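Long-range contact in PTS system, cellobiose-specific IIA component (Bacillus anthracis, PDB 3K1S), which probably relays phosphoryl groups during cellobiose uptake as the IIA component of a sugar phosphotransferase system, assembling as a trimer of three-helix subunits: residues P12-A26 and L77-V91. Numbering follows the deposited sequence.
With MG (magnesium ion), chain M.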
loop_
_atom_site.group_PDB
_atom_site.type_symbol
_atom_site.label_atom_id
_atom_site.label_comp_id
_atom_site.label_asym_id
_atom_site.label_seq_id
_atom_site.Cartn_x
_atom_site.Cartn_y
_atom_site.Cartn_z
ATOM N N PRO A 12 -8.340 -12.451 -11.633
ATOM C CA PRO A 12 -8.462 -11.728 -10.370
ATOM C C PRO A 12 -8.460 -12.644 -9.144
ATOM O O PRO A 12 -7.754 -12.354 -8.171
ATOM C CB PRO A 12 -9.791 -10.992 -10.525
ATOM C CG PRO A 12 -9.867 -10.731 -11.992
ATOM C CD PRO A 12 -9.312 -11.972 -12.633
ATOM N N PHE A 13 -9.220 -13.739 -9.195
ATOM C CA PHE A 13 -9.274 -14.707 -8.083
ATOM C C PHE A 13 -7.910 -15.321 -7.747
ATOM O O PHE A 13 -7.576 -15.498 -6.570
ATOM C CB PHE A 13 -10.285 -15.822 -8.367
ATOM C CG PHE A 13 -11.720 -15.363 -8.380
ATOM C CD1 PHE A 13 -12.406 -15.132 -7.188
ATOM C CD2 PHE A 13 -12.394 -15.177 -9.587
ATOM C CE1 PHE A 13 -13.732 -14.719 -7.195
ATOM C CE2 PHE A 13 -13.727 -14.755 -9.607
ATOM C CZ PHE A 13 -14.398 -14.536 -8.408
ATOM N N GLN A 14 -7.136 -15.651 -8.782
ATOM C CA GLN A 14 -5.811 -16.243 -8.619
ATOM C C GLN A 14 -4.836 -15.240 -8.014
ATOM O O GLN A 14 -4.018 -15.595 -7.164
ATOM C CB GLN A 14 -5.257 -16.740 -9.966
ATOM C CG GLN A 14 -6.075 -17.853 -10.633
ATOM C CD GLN A 14 -5.777 -19.236 -10.078
ATOM O OE1 GLN A 14 -5.741 -19.441 -8.860
ATOM N NE2 GLN A 14 -5.567 -20.199 -10.977
ATOM N N LEU A 15 -4.915 -13.993 -8.471
ATOM C CA LEU A 15 -4.076 -12.925 -7.932
ATOM C C LEU A 15 -4.373 -12.674 -6.457
ATOM O O LEU A 15 -3.464 -12.434 -5.672
ATOM C CB LEU A 15 -4.261 -11.629 -8.724
ATOM C CG LEU A 15 -3.591 -11.503 -10.091
ATOM C CD1 LEU A 15 -4.058 -10.226 -10.766
ATOM C CD2 LEU A 15 -2.074 -11.527 -9.990
ATOM N N ILE A 16 -5.649 -12.726 -6.096
ATOM C CA ILE A 16 -6.089 -12.462 -4.725
ATOM C C ILE A 16 -5.656 -13.611 -3.811
ATOM O O ILE A 16 -5.143 -13.383 -2.710
ATOM C CB ILE A 16 -7.622 -12.173 -4.663
ATOM C CG1 ILE A 16 -7.938 -10.868 -5.419
ATOM C CG2 ILE A 16 -8.125 -12.087 -3.210
ATOM C CD1 ILE A 16 -9.428 -10.592 -5.663
ATOM N N LEU A 17 -5.820 -14.843 -4.288
ATOM C CA LEU A 17 -5.386 -16.017 -3.533
ATOM C C LEU A 17 -3.899 -15.939 -3.157
ATOM O O LEU A 17 -3.547 -15.999 -1.975
ATOM C CB LEU A 17 -5.674 -17.305 -4.316
ATOM C CG LEU A 17 -5.301 -18.649 -3.678
ATOM C CD1 LEU A 17 -6.097 -18.892 -2.408
ATOM C CD2 LEU A 17 -5.531 -19.779 -4.669
ATOM N N ASN A 18 -3.048 -15.801 -4.174
ATOM C CA ASN A 18 -1.593 -15.813 -4.010
ATOM C C ASN A 18 -1.061 -14.578 -3.282
ATOM O O ASN A 18 -0.275 -14.702 -2.341
ATOM C CB ASN A 18 -0.904 -15.990 -5.374
ATOM C CG ASN A 18 -1.156 -17.363 -5.977
ATOM O OD1 ASN A 18 -0.482 -18.341 -5.634
ATOM N ND2 ASN A 18 -2.130 -17.443 -6.884
ATOM N N SER A 19 -1.492 -13.396 -3.722
ATOM C CA SER A 19 -1.174 -12.137 -3.036
ATOM C C SER A 19 -1.627 -12.143 -1.577
ATOM O O SER A 19 -0.902 -11.678 -0.699
ATOM C CB SER A 19 -1.816 -10.948 -3.757
ATOM O OG SER A 19 -1.329 -10.829 -5.080
ATOM N N GLY A 20 -2.829 -12.657 -1.326
ATOM C CA GLY A 20 -3.368 -12.755 0.028
ATOM C C GLY A 20 -2.493 -13.635 0.897
ATOM O O GLY A 20 -2.167 -13.277 2.030
ATOM N N ASN A 21 -2.104 -14.790 0.362
ATOM C CA ASN A 21 -1.175 -15.688 1.048
ATOM C C ASN A 21 0.207 -15.059 1.254
ATOM O O ASN A 21 0.848 -15.280 2.283
ATOM C CB ASN A 21 -1.067 -17.025 0.314
ATOM C CG ASN A 21 -2.347 -17.854 0.402
ATOM O OD1 ASN A 21 -3.203 -17.611 1.254
ATOM N ND2 ASN A 21 -2.469 -18.846 -0.471
ATOM N N ALA A 22 0.654 -14.259 0.286
ATOM C CA ALA A 22 1.895 -13.493 0.442
ATOM C C ALA A 22 1.788 -12.535 1.627
ATOM O O ALA A 22 2.647 -12.540 2.506
ATOM C CB ALA A 22 2.238 -12.737 -0.834
ATOM N N ARG A 23 0.713 -11.750 1.682
ATOM C CA ARG A 23 0.514 -10.830 2.758
ATOM C C ARG A 23 0.419 -11.570 4.095
ATOM O O ARG A 23 1.027 -11.179 5.048
ATOM C CB ARG A 23 -0.748 -10.012 2.516
ATOM C CG ARG A 23 -0.976 -8.944 3.508
ATOM C CD ARG A 23 -2.422 -8.511 3.590
ATOM N NE ARG A 23 -2.673 -7.936 4.899
ATOM C CZ ARG A 23 -3.165 -8.607 5.935
ATOM N NH1 ARG A 23 -3.504 -9.879 5.805
ATOM N NH2 ARG A 23 -3.324 -8.008 7.100
ATOM N N SER A 24 -0.309 -12.663 4.116
ATOM C CA SER A 24 -0.423 -13.497 5.312
ATOM C C SER A 24 0.929 -14.018 5.810
ATOM O O SER A 24 1.194 -14.011 7.019
ATOM C CB SER A 24 -1.386 -14.659 5.064
ATOM O OG SER A 24 -2.705 -14.171 4.868
ATOM N N PHE A 25 1.785 -14.462 4.892
ATOM C CA PHE A 25 3.116 -14.949 5.281
ATOM C C PHE A 25 3.938 -13.825 5.886
ATOM O O PHE A 25 4.592 -14.006 6.915
ATOM C CB PHE A 25 3.864 -15.590 4.101
ATOM C CG PHE A 25 3.440 -17.012 3.793
ATOM C CD1 PHE A 25 3.360 -17.968 4.801
ATOM C CD2 PHE A 25 3.156 -17.397 2.481
ATOM C CE1 PHE A 25 2.990 -19.281 4.521
ATOM C CE2 PHE A 25 2.786 -18.705 2.184
ATOM C CZ PHE A 25 2.702 -19.654 3.208
ATOM N N ALA A 26 3.891 -12.657 5.254
ATOM C CA ALA A 26 4.627 -11.496 5.743
ATOM C C ALA A 26 4.188 -11.090 7.151
ATOM O O ALA A 26 5.028 -10.828 8.008
ATOM C CB ALA A 26 4.504 -10.326 4.766
ATOM N N LEU A 77 -13.356 -6.251 -9.321
ATOM C CA LEU A 77 -12.551 -7.363 -8.797
ATOM C C LEU A 77 -11.117 -7.342 -9.335
ATOM O O LEU A 77 -10.176 -7.531 -8.576
ATOM C CB LEU A 77 -13.215 -8.738 -9.023
ATOM C CG LEU A 77 -12.654 -9.880 -8.146
ATOM C CD1 LEU A 77 -12.916 -9.632 -6.662
ATOM C CD2 LEU A 77 -13.181 -11.257 -8.556
ATOM N N LEU A 78 -10.959 -7.092 -10.633
ATOM C CA LEU A 78 -9.629 -6.975 -11.232
ATOM C C LEU A 78 -8.818 -5.837 -10.605
ATOM O O LEU A 78 -7.633 -6.002 -10.327
ATOM C CB LEU A 78 -9.718 -6.807 -12.750
ATOM C CG LEU A 78 -8.426 -6.561 -13.541
ATOM C CD1 LEU A 78 -7.426 -7.691 -13.369
ATOM C CD2 LEU A 78 -8.750 -6.358 -15.013
ATOM N N ILE A 79 -9.465 -4.695 -10.380
ATOM C CA ILE A 79 -8.808 -3.546 -9.756
ATOM C C ILE A 79 -8.399 -3.910 -8.340
ATOM O O ILE A 79 -7.270 -3.634 -7.915
ATOM C CB ILE A 79 -9.720 -2.297 -9.726
ATOM C CG1 ILE A 79 -10.043 -1.839 -11.151
ATOM C CG2 ILE A 79 -9.054 -1.174 -8.915
ATOM C CD1 ILE A 79 -11.218 -0.886 -11.254
ATOM N N HIS A 80 -9.322 -4.545 -7.624
ATOM C CA HIS A 80 -9.081 -5.038 -6.269
ATOM C C HIS A 80 -7.925 -6.043 -6.250
ATOM O O HIS A 80 -7.052 -5.978 -5.381
ATOM C CB HIS A 80 -10.363 -5.677 -5.737
ATOM C CG HIS A 80 -10.358 -5.936 -4.263
ATOM N ND1 HIS A 80 -10.182 -4.936 -3.328
ATOM C CD2 HIS A 80 -10.555 -7.075 -3.560
ATOM C CE1 HIS A 80 -10.255 -5.450 -2.114
ATOM N NE2 HIS A 80 -10.484 -6.747 -2.227
ATOM N N ALA A 81 -7.927 -6.965 -7.215
ATOM C CA ALA A 81 -6.864 -7.960 -7.356
ATOM C C ALA A 81 -5.509 -7.290 -7.558
ATOM O O ALA A 81 -4.516 -7.684 -6.952
ATOM C CB ALA A 81 -7.166 -8.897 -8.516
ATOM N N GLN A 82 -5.470 -6.268 -8.407
ATOM C CA GLN A 82 -4.237 -5.518 -8.622
ATOM C C GLN A 82 -3.790 -4.832 -7.331
ATOM O O GLN A 82 -2.599 -4.813 -7.015
ATOM C CB GLN A 82 -4.420 -4.497 -9.745
ATOM C CG GLN A 82 -4.547 -5.121 -11.126
ATOM C CD GLN A 82 -3.238 -5.707 -11.613
ATOM O OE1 GLN A 82 -2.221 -5.016 -11.678
ATOM N NE2 GLN A 82 -3.256 -6.991 -11.958
ATOM N N ASP A 83 -4.751 -4.279 -6.592
ATOM C CA ASP A 83 -4.481 -3.624 -5.314
ATOM C C ASP A 83 -3.851 -4.613 -4.336
ATOM O O ASP A 83 -2.838 -4.311 -3.693
ATOM C CB ASP A 83 -5.768 -3.035 -4.715
ATOM C CG ASP A 83 -6.174 -1.708 -5.351
ATOM O OD1 ASP A 83 -5.293 -0.944 -5.804
ATOM O OD2 ASP A 83 -7.390 -1.411 -5.370
ATOM N N HIS A 84 -4.441 -5.802 -4.242
ATOM C CA HIS A 84 -3.918 -6.849 -3.360
ATOM C C HIS A 84 -2.492 -7.269 -3.705
ATOM O O HIS A 84 -1.674 -7.451 -2.806
ATOM C CB HIS A 84 -4.848 -8.067 -3.314
ATOM C CG HIS A 84 -5.992 -7.910 -2.367
ATOM N ND1 HIS A 84 -5.816 -7.715 -1.013
ATOM C CD2 HIS A 84 -7.331 -7.912 -2.575
ATOM C CE1 HIS A 84 -6.995 -7.604 -0.428
ATOM N NE2 HIS A 84 -7.932 -7.717 -1.354
ATOM N N LEU A 85 -2.190 -7.412 -4.997
ATOM C CA LEU A 85 -0.847 -7.816 -5.426
ATOM C C LEU A 85 0.182 -6.775 -5.018
ATOM O O LEU A 85 1.183 -7.102 -4.379
ATOM C CB LEU A 85 -0.785 -8.055 -6.935
ATOM C CG LEU A 85 0.612 -8.312 -7.534
ATOM C CD1 LEU A 85 1.213 -9.604 -7.003
ATOM C CD2 LEU A 85 0.559 -8.341 -9.045
HETATM N N MSE A 86 -0.075 -5.523 -5.390
HETATM C CA MSE A 86 0.796 -4.411 -5.025
HETATM C C MSE A 86 0.874 -4.193 -3.509
HETATM O O MSE A 86 1.931 -3.828 -2.990
HETATM C CB MSE A 86 0.378 -3.122 -5.752
HETATM C CG MSE A 86 0.647 -3.170 -7.254
HETATM SE SE MSE A 86 2.560 -3.370 -7.689
HETATM C CE MSE A 86 3.111 -1.508 -7.430
ATOM N N ASN A 87 -0.236 -4.428 -2.809
ATOM C CA ASN A 87 -0.262 -4.363 -1.346
ATOM C C ASN A 87 0.620 -5.418 -0.669
ATOM O O ASN A 87 1.334 -5.117 0.289
ATOM C CB ASN A 87 -1.693 -4.478 -0.805
ATOM C CG ASN A 87 -1.766 -4.187 0.681
ATOM O OD1 ASN A 87 -1.337 -3.127 1.130
ATOM N ND2 ASN A 87 -2.288 -5.134 1.451
ATOM N N ALA A 88 0.552 -6.650 -1.169
ATOM C CA ALA A 88 1.377 -7.753 -0.663
ATOM C C ALA A 88 2.862 -7.427 -0.784
ATOM O O ALA A 88 3.642 -7.670 0.136
ATOM C CB ALA A 88 1.047 -9.043 -1.411
ATOM N N ILE A 89 3.245 -6.867 -1.925
ATOM C CA ILE A 89 4.622 -6.450 -2.167
ATOM C C ILE A 89 5.044 -5.384 -1.142
ATOM O O ILE A 89 6.138 -5.449 -0.579
ATOM C CB ILE A 89 4.799 -5.949 -3.634
ATOM C CG1 ILE A 89 4.665 -7.121 -4.617
ATOM C CG2 ILE A 89 6.130 -5.245 -3.827
ATOM C CD1 ILE A 89 4.417 -6.714 -6.083
ATOM N N THR A 90 4.169 -4.412 -0.898
ATOM C CA THR A 90 4.462 -3.348 0.062
ATOM C C THR A 90 4.570 -3.892 1.483
ATOM O O THR A 90 5.496 -3.538 2.212
ATOM C CB THR A 90 3.422 -2.207 -0.014
ATOM O OG1 THR A 90 3.568 -1.532 -1.269
ATOM C CG2 THR A 90 3.622 -1.203 1.117
ATOM N N VAL A 91 3.633 -4.755 1.865
ATOM C CA VAL A 91 3.622 -5.343 3.208
ATOM C C VAL A 91 4.860 -6.213 3.461
ATOM O O VAL A 91 5.471 -6.127 4.521
ATOM C CB VAL A 91 2.311 -6.129 3.480
ATOM C CG1 VAL A 91 2.353 -6.819 4.830
ATOM C CG2 VAL A 91 1.109 -5.184 3.415
HETATM MG MG MG M . -5.058 0.155 -7.548
HETATM O O HOH W 1 -2.185 -5.424 4.752
HETATM O O HOH W 2 -5.343 -1.397 -8.464
HETATM O O HOH W 3 -7.169 0.565 -7.310
HETATM O O HOH W 4 -4.630 1.512 -9.097
#
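Ile16 fits as a knob into the hole between Leu77, His80, Ala81 and His84, where segments 12-26 and 77-91 of helices 10-34 and 76-108 run nearly parallel, axes 8.4 Å apart at closest and inclined by 22°. Its CG1, beside the backbone N (chi1 -65°), lies against Ala81 CA, and CD1 extends to Leu77 CD1, 3.8 Å away. Leu77 sends its other branch across Phe13 at about a right angle, CD2 lying 3.7 Å from the ring centroid in a CH-pi contact over one face. Small residues permit close approach: Ala81 CB lies 3.5 Å from Pro12 O, Ala88 CB 3.4 Å from Ser19 O. Ser19 OG, 3.1 Å from Leu85 CA, turns back to donate to Leu15 O (2.7 Å). Farther along, in one of two Arg23 conformers, the guanidinium and Asn87 amide planes are 12° apart, and a water accepts from Arg23 NE and, weakly, Asn87 ND2. Glu93 of the third subunit forms a salt bridge with Arg23, and Thr90 OG1 of that subunit bonds Asn87 OD1. Apolar packing, with Ser19 satisfied within its own helix, joins the helices; polar groups and a magnesium bound by Asp83 of all three subunits link them to neighbouring subunits, consistent with the trimeric lactose/cellobiose IIA family.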